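Local coordinates for probable dehydrogenase (Bordetella bronchiseptica, PDB 3MOI), which is a probable NAD(P)-dependent dehydrogenase of the GFO/IDH/MocA family, whose substrate is not established and whose N-terminal Rossmann domain probably binds the nucleotide, at residues Val129-Val137 / Leu312-Val321; Ser238-Gly249 / Arg295-Met303. All coordinates share one frame; numbering follows the deposited sequence.

Contact 1: residues Val129-Val137 / Leu312-Val321; sequences VVRTLRAIV and LRASPEGVLV
Ile136 and Leu133 meet the hairpin strands 312-314 and 318-321 through similar torsions. Each places its CG1 or CG carbon opposite its own carbonyl carbon, with chi1 at -71° in Ile136 and -70° in Leu133. The ends of both chains thereby reach the strands. Ile136 CD1 meets Val319 tip to tip, 3.8 Å from Val319 CB. On its other branch, Ile136 CG2 slides past Leu312 CD2, the two side chains running in opposite directions. Leu133 CD2 bridges side chains of both strands: it lies 3.6 Å from Leu312 CB and 3.8 Å from Val319 CG1. Val319 thus receives the helix on both methyls, because its CG2 also packs 3.7 Å from Thr132 CG2. The Thr132 hydroxyl is used elsewhere, by Pro128 and Ile333.

This is helix-on-sheet packing in the C-terminal domain. Helix 128-139 lies on a face of the large mixed sheet, as in GFO/IDH/MocA relatives. The strands form a beta hairpin whose backbones pair at Arg313 and Leu320. The helix segment runs nearly antiparallel to strand 312-314, at 162°, and more obliquely to strand 318-321. No hydrogen bond crosses the contact.

Toward the hairpin turn, the helix offers Val129. Its CG2 touches Ala314 CB at 3.8 Å, while its CG1 rests near the carbonyl oxygens of Ser315 and Gly318. Ser315 shapes that turn as an ST turn, with OG accepting from Glu317 N at 3.0 Å. The same OG is bonded to Glu329 of strand 326-331. At the far end of the helix segment, Val137 CG2 reaches Leu312 CD2 at 4.0 Å.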
loop_
_atom_site.group_PDB
_atom_site.type_symbol
_atom_site.label_atom_id
_atom_site.label_comp_id
_atom_site.label_asym_id
_atom_site.label_seq_id
_atom_site.Cartn_x
_atom_site.Cartn_y
_atom_site.Cartn_z
ATOM N N VAL A 129 16.338 -5.708 -9.641
ATOM C CA VAL A 129 15.723 -5.960 -8.337
ATOM C C VAL A 129 14.483 -6.851 -8.464
ATOM O O VAL A 129 14.279 -7.751 -7.640
ATOM C CB VAL A 129 15.434 -4.682 -7.536
ATOM C CG1 VAL A 129 16.763 -3.893 -7.280
ATOM C CG2 VAL A 129 14.385 -3.830 -8.219
ATOM N N VAL A 130 13.711 -6.668 -9.539
ATOM C CA VAL A 130 12.536 -7.495 -9.794
ATOM C C VAL A 130 12.922 -8.893 -10.192
ATOM O O VAL A 130 12.329 -9.870 -9.772
ATOM C CB VAL A 130 11.676 -6.882 -10.874
ATOM C CG1 VAL A 130 10.571 -7.826 -11.257
ATOM C CG2 VAL A 130 11.138 -5.472 -10.398
ATOM N N ARG A 131 13.937 -9.021 -10.995
ATOM C CA ARG A 131 14.448 -10.356 -11.310
ATOM C C ARG A 131 14.966 -11.022 -10.064
ATOM O O ARG A 131 14.767 -12.229 -9.846
ATOM C CB ARG A 131 15.569 -10.246 -12.318
ATOM C CG ARG A 131 16.203 -11.570 -12.786
ATOM C CD ARG A 131 17.024 -11.247 -14.066
ATOM N NE ARG A 131 18.313 -11.933 -14.090
ATOM C CZ ARG A 131 18.733 -12.735 -15.075
ATOM N NH1 ARG A 131 17.967 -12.988 -16.152
ATOM N NH2 ARG A 131 19.935 -13.300 -14.982
ATOM N N THR A 132 15.595 -10.232 -9.210
ATOM C CA THR A 132 16.101 -10.785 -7.950
ATOM C C THR A 132 14.985 -11.249 -7.073
ATOM O O THR A 132 15.130 -12.308 -6.486
ATOM C CB THR A 132 16.995 -9.820 -7.168
ATOM O OG1 THR A 132 17.964 -9.275 -8.062
ATOM C CG2 THR A 132 17.694 -10.556 -6.015
ATOM N N LEU A 133 13.899 -10.484 -6.988
ATOM C CA LEU A 133 12.744 -10.888 -6.187
ATOM C C LEU A 133 12.212 -12.196 -6.736
ATOM O O LEU A 133 11.912 -13.089 -5.961
ATOM C CB LEU A 133 11.616 -9.812 -6.113
ATOM C CG LEU A 133 11.855 -8.496 -5.307
ATOM C CD1 LEU A 133 10.962 -7.313 -5.777
ATOM C CD2 LEU A 133 11.714 -8.613 -3.782
ATOM N N ARG A 134 12.131 -12.335 -8.070
ATOM C CA ARG A 134 11.681 -13.606 -8.671
ATOM C C ARG A 134 12.612 -14.739 -8.227
ATOM O O ARG A 134 12.170 -15.757 -7.665
ATOM C CB ARG A 134 11.575 -13.553 -10.218
ATOM C CG ARG A 134 11.217 -14.894 -10.867
ATOM C CD ARG A 134 11.375 -14.898 -12.479
ATOM N NE ARG A 134 10.022 -14.840 -13.060
ATOM C CZ ARG A 134 9.392 -15.735 -13.826
ATOM N NH1 ARG A 134 9.982 -16.827 -14.345
ATOM N NH2 ARG A 134 8.111 -15.453 -14.124
ATOM N N ALA A 135 13.902 -14.570 -8.445
ATOM C CA ALA A 135 14.831 -15.678 -8.078
ATOM C C ALA A 135 14.577 -16.147 -6.619
ATOM O O ALA A 135 14.438 -17.345 -6.340
ATOM C CB ALA A 135 16.248 -15.271 -8.314
ATOM N N ILE A 136 14.402 -15.195 -5.712
ATOM C CA ILE A 136 14.211 -15.538 -4.297
ATOM C C ILE A 136 12.949 -16.366 -4.072
ATOM O O ILE A 136 12.965 -17.358 -3.369
ATOM C CB ILE A 136 14.209 -14.262 -3.428
ATOM C CG1 ILE A 136 15.639 -13.699 -3.376
ATOM C CG2 ILE A 136 13.683 -14.542 -2.071
ATOM C CD1 ILE A 136 15.734 -12.257 -3.009
ATOM N N VAL A 137 11.867 -15.977 -4.701
ATOM C CA VAL A 137 10.628 -16.730 -4.659
ATOM C C VAL A 137 10.776 -18.143 -5.226
ATOM O O VAL A 137 10.463 -19.077 -4.504
ATOM C CB VAL A 137 9.469 -15.928 -5.363
ATOM C CG1 VAL A 137 8.209 -16.762 -5.483
ATOM C CG2 VAL A 137 9.177 -14.600 -4.585
ATOM N N LEU A 312 9.842 -9.437 1.518
ATOM C CA LEU A 312 10.878 -9.080 0.592
ATOM C C LEU A 312 10.654 -7.640 0.153
ATOM O O LEU A 312 9.516 -7.235 -0.047
ATOM C CB LEU A 312 10.767 -9.974 -0.621
ATOM C CG LEU A 312 11.331 -11.376 -0.717
ATOM C CD1 LEU A 312 11.577 -12.020 0.604
ATOM C CD2 LEU A 312 10.523 -12.291 -1.672
ATOM N N ARG A 313 11.739 -6.896 -0.061
ATOM C CA ARG A 313 11.661 -5.505 -0.499
ATOM C C ARG A 313 12.886 -5.106 -1.322
ATOM O O ARG A 313 14.000 -5.507 -1.012
ATOM C CB ARG A 313 11.624 -4.640 0.736
ATOM C CG ARG A 313 11.643 -3.143 0.508
ATOM C CD ARG A 313 11.873 -2.444 1.840
ATOM N NE ARG A 313 11.898 -0.997 1.665
ATOM C CZ ARG A 313 12.447 -0.156 2.505
ATOM N NH1 ARG A 313 13.072 -0.581 3.611
ATOM N NH2 ARG A 313 12.367 1.127 2.228
ATOM N N ALA A 314 12.681 -4.328 -2.381
ATOM C CA ALA A 314 13.788 -3.963 -3.255
ATOM C C ALA A 314 14.623 -2.955 -2.516
ATOM O O ALA A 314 14.074 -2.152 -1.785
ATOM C CB ALA A 314 13.310 -3.382 -4.559
ATOM N N SER A 315 15.943 -3.028 -2.685
ATOM C CA SER A 315 16.859 -2.072 -2.095
ATOM C C SER A 315 17.690 -1.422 -3.185
ATOM O O SER A 315 17.644 -1.833 -4.368
ATOM C CB SER A 315 17.779 -2.804 -1.124
ATOM O OG SER A 315 18.889 -3.388 -1.797
ATOM N N PRO A 316 18.498 -0.444 -2.801
ATOM C CA PRO A 316 19.440 0.133 -3.761
ATOM C C PRO A 316 20.503 -0.831 -4.293
ATOM O O PRO A 316 21.085 -0.566 -5.317
ATOM C CB PRO A 316 20.137 1.248 -2.952
ATOM C CG PRO A 316 19.368 1.388 -1.702
ATOM C CD PRO A 316 18.777 0.029 -1.450
ATOM N N GLU A 317 20.752 -1.928 -3.593
ATOM C CA GLU A 317 21.772 -2.890 -3.984
ATOM C C GLU A 317 21.190 -4.278 -4.355
ATOM O O GLU A 317 21.907 -5.132 -4.864
ATOM C CB GLU A 317 22.813 -3.025 -2.851
ATOM C CG GLU A 317 24.210 -2.410 -3.148
ATOM C CD GLU A 317 24.518 -1.053 -2.444
ATOM O OE1 GLU A 317 24.209 -0.860 -1.219
ATOM O OE2 GLU A 317 25.109 -0.185 -3.155
ATOM N N GLY A 318 19.909 -4.529 -4.107
ATOM C CA GLY A 318 19.405 -5.876 -4.296
ATOM C C GLY A 318 18.098 -6.031 -3.588
ATOM O O GLY A 318 17.199 -5.188 -3.738
ATOM N N VAL A 319 17.968 -7.092 -2.806
ATOM C CA VAL A 319 16.741 -7.290 -2.061
ATOM C C VAL A 319 16.966 -7.422 -0.565
ATOM O O VAL A 319 17.812 -8.201 -0.092
ATOM C CB VAL A 319 15.978 -8.518 -2.538
ATOM C CG1 VAL A 319 14.811 -8.754 -1.619
ATOM C CG2 VAL A 319 15.523 -8.347 -4.048
ATOM N N LEU A 320 16.154 -6.689 0.186
ATOM C CA LEU A 320 16.176 -6.752 1.627
ATOM C C LEU A 320 15.228 -7.893 2.010
ATOM O O LEU A 320 14.064 -7.839 1.649
ATOM C CB LEU A 320 15.764 -5.386 2.223
ATOM C CG LEU A 320 16.923 -4.358 2.304
ATOM C CD1 LEU A 320 16.415 -2.915 2.465
ATOM C CD2 LEU A 320 17.970 -4.707 3.469
ATOM N N VAL A 321 15.750 -8.943 2.661
ATOM C CA VAL A 321 14.946 -10.083 3.123
ATOM C C VAL A 321 14.718 -9.981 4.617
ATOM O O VAL A 321 15.633 -10.247 5.400
ATOM C CB VAL A 321 15.626 -11.436 2.867
ATOM C CG1 VAL A 321 14.778 -12.587 3.389
ATOM C CG2 VAL A 321 15.893 -11.597 1.428
#

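Contact 2: residues Ser238-Gly249 / Arg295-Met303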
loop_
_atom_site.group_PDB
_atom_site.type_symbol
_atom_site.label_atom_id
_atom_site.label_comp_id
_atom_site.label_asym_id
_atom_site.label_seq_id
_atom_site.Cartn_x
_atom_site.Cartn_y
_atom_site.Cartn_z
ATOM N N SER A 238 7.203 8.958 -3.325
ATOM C CA SER A 238 7.453 7.716 -2.611
ATOM C C SER A 238 8.905 7.287 -2.651
ATOM O O SER A 238 9.281 6.319 -2.015
ATOM C CB SER A 238 6.524 6.565 -3.109
ATOM O OG SER A 238 6.310 6.579 -4.515
ATOM N N ASP A 239 9.751 8.002 -3.369
ATOM C CA ASP A 239 11.166 7.699 -3.257
ATOM C C ASP A 239 11.652 7.952 -1.805
ATOM O O ASP A 239 12.636 7.355 -1.347
ATOM C CB ASP A 239 11.957 8.469 -4.300
ATOM C CG ASP A 239 11.558 8.109 -5.774
ATOM O OD1 ASP A 239 11.082 6.973 -6.028
ATOM O OD2 ASP A 239 11.762 8.980 -6.658
ATOM N N GLU A 240 10.919 8.775 -1.042
ATOM C CA GLU A 240 11.155 8.865 0.397
ATOM C C GLU A 240 11.108 7.507 1.088
ATOM O O GLU A 240 11.752 7.305 2.092
ATOM C CB GLU A 240 10.156 9.797 1.061
ATOM C CG GLU A 240 10.477 10.042 2.539
ATOM C CD GLU A 240 9.697 11.200 3.135
ATOM O OE1 GLU A 240 9.090 11.971 2.365
ATOM O OE2 GLU A 240 9.660 11.336 4.380
ATOM N N MET A 241 10.311 6.567 0.585
ATOM C CA MET A 241 10.196 5.272 1.250
ATOM C C MET A 241 11.081 4.277 0.554
ATOM O O MET A 241 11.128 3.112 0.927
ATOM C CB MET A 241 8.734 4.836 1.342
ATOM C CG MET A 241 7.890 5.636 2.415
ATOM S SD MET A 241 6.139 5.261 2.239
ATOM C CE MET A 241 5.688 6.468 3.448
ATOM N N HIS A 242 11.839 4.751 -0.433
ATOM C CA HIS A 242 12.853 3.939 -1.086
ATOM C C HIS A 242 14.208 4.691 -1.122
ATOM O O HIS A 242 14.719 5.057 -2.186
ATOM C CB HIS A 242 12.380 3.578 -2.480
ATOM C CG HIS A 242 13.174 2.484 -3.109
ATOM N ND1 HIS A 242 13.032 1.162 -2.744
ATOM C CD2 HIS A 242 14.154 2.517 -4.041
ATOM C CE1 HIS A 242 13.888 0.426 -3.429
ATOM N NE2 HIS A 242 14.569 1.223 -4.232
ATOM N N PHE A 243 14.760 4.946 0.064
ATOM C CA PHE A 243 16.151 5.452 0.265
ATOM C C PHE A 243 16.504 6.707 -0.522
ATOM O O PHE A 243 17.693 7.007 -0.733
ATOM C CB PHE A 243 17.133 4.334 -0.054
ATOM C CG PHE A 243 16.696 2.993 0.463
ATOM C CD1 PHE A 243 16.919 2.648 1.791
ATOM C CD2 PHE A 243 16.008 2.093 -0.378
ATOM C CE1 PHE A 243 16.512 1.418 2.287
ATOM C CE2 PHE A 243 15.567 0.848 0.103
ATOM C CZ PHE A 243 15.839 0.511 1.457
ATOM N N TRP A 244 15.471 7.458 -0.932
ATOM C CA TRP A 244 15.641 8.644 -1.786
ATOM C C TRP A 244 16.514 8.328 -3.016
ATOM O O TRP A 244 17.373 9.128 -3.382
ATOM C CB TRP A 244 16.198 9.849 -0.982
ATOM C CG TRP A 244 15.197 10.547 -0.149
ATOM C CD1 TRP A 244 15.136 10.591 1.239
ATOM C CD2 TRP A 244 14.091 11.325 -0.613
ATOM N NE1 TRP A 244 14.050 11.334 1.637
ATOM C CE2 TRP A 244 13.407 11.808 0.522
ATOM C CE3 TRP A 244 13.609 11.660 -1.878
ATOM C CZ2 TRP A 244 12.252 12.581 0.416
ATOM C CZ3 TRP A 244 12.473 12.447 -1.979
ATOM C CH2 TRP A 244 11.800 12.891 -0.836
ATOM N N LEU A 245 16.299 7.146 -3.623
ATOM C CA LEU A 245 16.694 6.849 -5.013
ATOM C C LEU A 245 15.617 7.185 -6.040
ATOM O O LEU A 245 14.474 6.827 -5.871
ATOM C CB LEU A 245 16.876 5.354 -5.218
ATOM C CG LEU A 245 17.990 4.516 -4.632
ATOM C CD1 LEU A 245 18.175 3.405 -5.637
ATOM C CD2 LEU A 245 19.289 5.310 -4.409
ATOM N N ALA A 246 15.983 7.771 -7.178
ATOM C CA ALA A 246 15.027 7.834 -8.292
ATOM C C ALA A 246 14.862 6.489 -8.952
ATOM O O ALA A 246 15.667 5.577 -8.791
ATOM C CB ALA A 246 15.396 8.885 -9.321
ATOM N N GLU A 247 13.757 6.421 -9.680
ATOM C CA GLU A 247 13.365 5.327 -10.497
ATOM C C GLU A 247 14.549 4.725 -11.249
ATOM O O GLU A 247 14.709 3.499 -11.235
ATOM C CB GLU A 247 12.300 5.825 -11.475
ATOM C CG GLU A 247 11.780 4.757 -12.426
ATOM C CD GLU A 247 10.555 5.199 -13.248
ATOM O OE1 GLU A 247 10.351 4.615 -14.341
ATOM O OE2 GLU A 247 9.767 6.066 -12.796
ATOM N N GLY A 248 15.362 5.583 -11.885
ATOM C CA GLY A 248 16.515 5.142 -12.688
ATOM C C GLY A 248 17.816 4.831 -11.926
ATOM O O GLY A 248 18.852 4.567 -12.528
ATOM N N GLY A 249 17.787 4.894 -10.604
ATOM C CA GLY A 249 18.935 4.488 -9.801
ATOM C C GLY A 249 19.807 5.602 -9.278
ATOM O O GLY A 249 20.545 5.369 -8.342
ATOM N N ARG A 295 25.731 4.821 -10.539
ATOM C CA ARG A 295 24.346 4.687 -10.092
ATOM C C ARG A 295 24.026 3.361 -9.376
ATOM O O ARG A 295 24.750 2.365 -9.481
ATOM C CB ARG A 295 23.397 4.910 -11.283
ATOM C CG ARG A 295 23.195 3.718 -12.220
ATOM C CD ARG A 295 22.706 4.153 -13.628
ATOM N NE ARG A 295 21.311 3.816 -13.850
ATOM C CZ ARG A 295 20.843 2.918 -14.731
ATOM N NH1 ARG A 295 21.647 2.243 -15.571
ATOM N NH2 ARG A 295 19.523 2.711 -14.797
ATOM N N LYS A 296 22.918 3.378 -8.640
ATOM C CA LYS A 296 22.471 2.215 -7.883
ATOM C C LYS A 296 21.326 1.478 -8.657
ATOM O O LYS A 296 21.083 1.763 -9.832
ATOM C CB LYS A 296 22.043 2.654 -6.456
ATOM C CG LYS A 296 23.173 2.941 -5.421
ATOM C CD LYS A 296 23.966 4.186 -5.776
ATOM C CE LYS A 296 24.913 4.603 -4.647
ATOM N NZ LYS A 296 24.220 5.512 -3.656
ATOM N N GLN A 297 20.635 0.525 -8.014
ATOM C CA GLN A 297 19.595 -0.261 -8.691
ATOM C C GLN A 297 18.328 0.538 -8.990
ATOM O O GLN A 297 17.841 1.257 -8.162
ATOM C CB GLN A 297 19.195 -1.479 -7.892
ATOM C CG GLN A 297 20.175 -2.576 -7.872
ATOM C CD GLN A 297 20.564 -3.063 -9.245
ATOM O OE1 GLN A 297 19.759 -3.048 -10.187
ATOM N NE2 GLN A 297 21.830 -3.499 -9.371
ATOM N N PRO A 298 17.784 0.389 -10.190
ATOM C CA PRO A 298 16.519 1.021 -10.534
ATOM C C PRO A 298 15.369 0.325 -9.855
ATOM O O PRO A 298 15.524 -0.817 -9.411
ATOM C CB PRO A 298 16.433 0.809 -12.049
ATOM C CG PRO A 298 17.815 0.605 -12.448
ATOM C CD PRO A 298 18.400 -0.216 -11.365
ATOM N N HIS A 299 14.225 0.987 -9.798
ATOM C CA HIS A 299 13.073 0.493 -8.977
ATOM C C HIS A 299 11.785 1.187 -9.432
ATOM O O HIS A 299 11.847 2.190 -10.129
ATOM C CB HIS A 299 13.309 0.773 -7.485
ATOM C CG HIS A 299 13.023 2.186 -7.084
ATOM N ND1 HIS A 299 11.873 2.551 -6.416
ATOM C CD2 HIS A 299 13.739 3.327 -7.244
ATOM C CE1 HIS A 299 11.892 3.857 -6.191
ATOM N NE2 HIS A 299 13.020 4.351 -6.669
ATOM N N PHE A 300 10.630 0.692 -9.049
ATOM C CA PHE A 300 9.404 1.425 -9.392
ATOM C C PHE A 300 8.493 1.524 -8.178
ATOM O O PHE A 300 7.748 0.595 -7.841
ATOM C CB PHE A 300 8.692 0.735 -10.560
ATOM C CG PHE A 300 7.665 1.584 -11.218
ATOM C CD1 PHE A 300 8.043 2.633 -12.003
ATOM C CD2 PHE A 300 6.317 1.293 -11.087
ATOM C CE1 PHE A 300 7.118 3.433 -12.644
ATOM C CE2 PHE A 300 5.362 2.091 -11.704
ATOM C CZ PHE A 300 5.774 3.186 -12.495
ATOM N N GLY A 301 8.557 2.647 -7.502
ATOM C CA GLY A 301 7.896 2.776 -6.193
ATOM C C GLY A 301 8.474 1.696 -5.299
ATOM O O GLY A 301 9.603 1.202 -5.528
ATOM N N VAL A 302 7.687 1.287 -4.320
ATOM C CA VAL A 302 8.093 0.215 -3.473
ATOM C C VAL A 302 7.258 -1.006 -3.686
ATOM O O VAL A 302 6.129 -0.929 -4.081
ATOM C CB VAL A 302 8.125 0.588 -1.970
ATOM C CG1 VAL A 302 8.218 2.145 -1.737
ATOM C CG2 VAL A 302 7.073 -0.124 -1.221
ATOM N N MET A 303 7.842 -2.157 -3.416
ATOM C CA MET A 303 7.236 -3.412 -3.723
ATOM C C MET A 303 7.552 -4.349 -2.575
ATOM O O MET A 303 8.697 -4.747 -2.431
ATOM C CB MET A 303 7.809 -3.919 -5.055
ATOM C CG MET A 303 7.289 -3.110 -6.319
ATOM S SD MET A 303 7.720 -3.733 -8.002
ATOM C CE MET A 303 8.253 -5.296 -7.538
#
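A face-to-face histidine stack marks this loop-to-loop contact, where the run leading into strand 302-307 meets the long connection after strand 225-231. The rings of His242 and His299 come from opposite directions. Their centroids are 3.8 Å apart and their planes are 23° from parallel, with His242 CD2 over the centre of the His299 ring. Two bonds fix the rotation of His299. His299 NE2 donates to Leu245 O at 3.0 Å, from above the carbonyl plane. His299 ND1 donates to Gly301 O at 2.8 Å, in the imidazole plane. Asp239 OD1 approaches the ring edge near CE1, while Asp239 OD2 pairs with Lys252.

Backbone bonds continue the join. His299 N donates to Glu247 O at 2.9 Å. The type I turn from Ala246 to Gly249 then presents two more carbonyls. Arg295 grips Gly248 O side-on, with NE at 2.9 Å and NH2 at 3.0 Å, and the oxygen lies in the guanidinium plane. Lys296 N donates to Gly249 O at 3.1 Å. Glu247 extends along Phe300, with OE2 at the ring edge, 3.7 Å from Phe300 CE1; its OE1 bridges to Arg124.

Phe300 meets His181 of helix 179-190 edge-to-face. Val302 packs against Met241 and Phe151, where strand 302-307 joins strand 145-153 in the mixed sheet.

How the contacts relate
From the N terminus, the chain passes the Rossmann domain and enters helix 128-139, the first half of contact 1. It then builds strand 145-153, helix 179-190 and strands 194-202, 213-220 and 225-231 before reaching 238-249. Contact 2 closes the smaller loop, bringing 295-303 back to that segment. The chain runs on through strand 302-307 to 312-321, which closes the larger loop of contact 1 around it. The two contacts touch directly: Arg313 NH2 probably bonds to Met241 O, and Pro316 O to Gln297 N. Together they join helix 128-139 and the loops 238-249 and 295-301 to neighbouring strands 302-307, 310-314 and 318-323 of the mixed sheet. Arg313 also pairs with Glu240 of the second subunit.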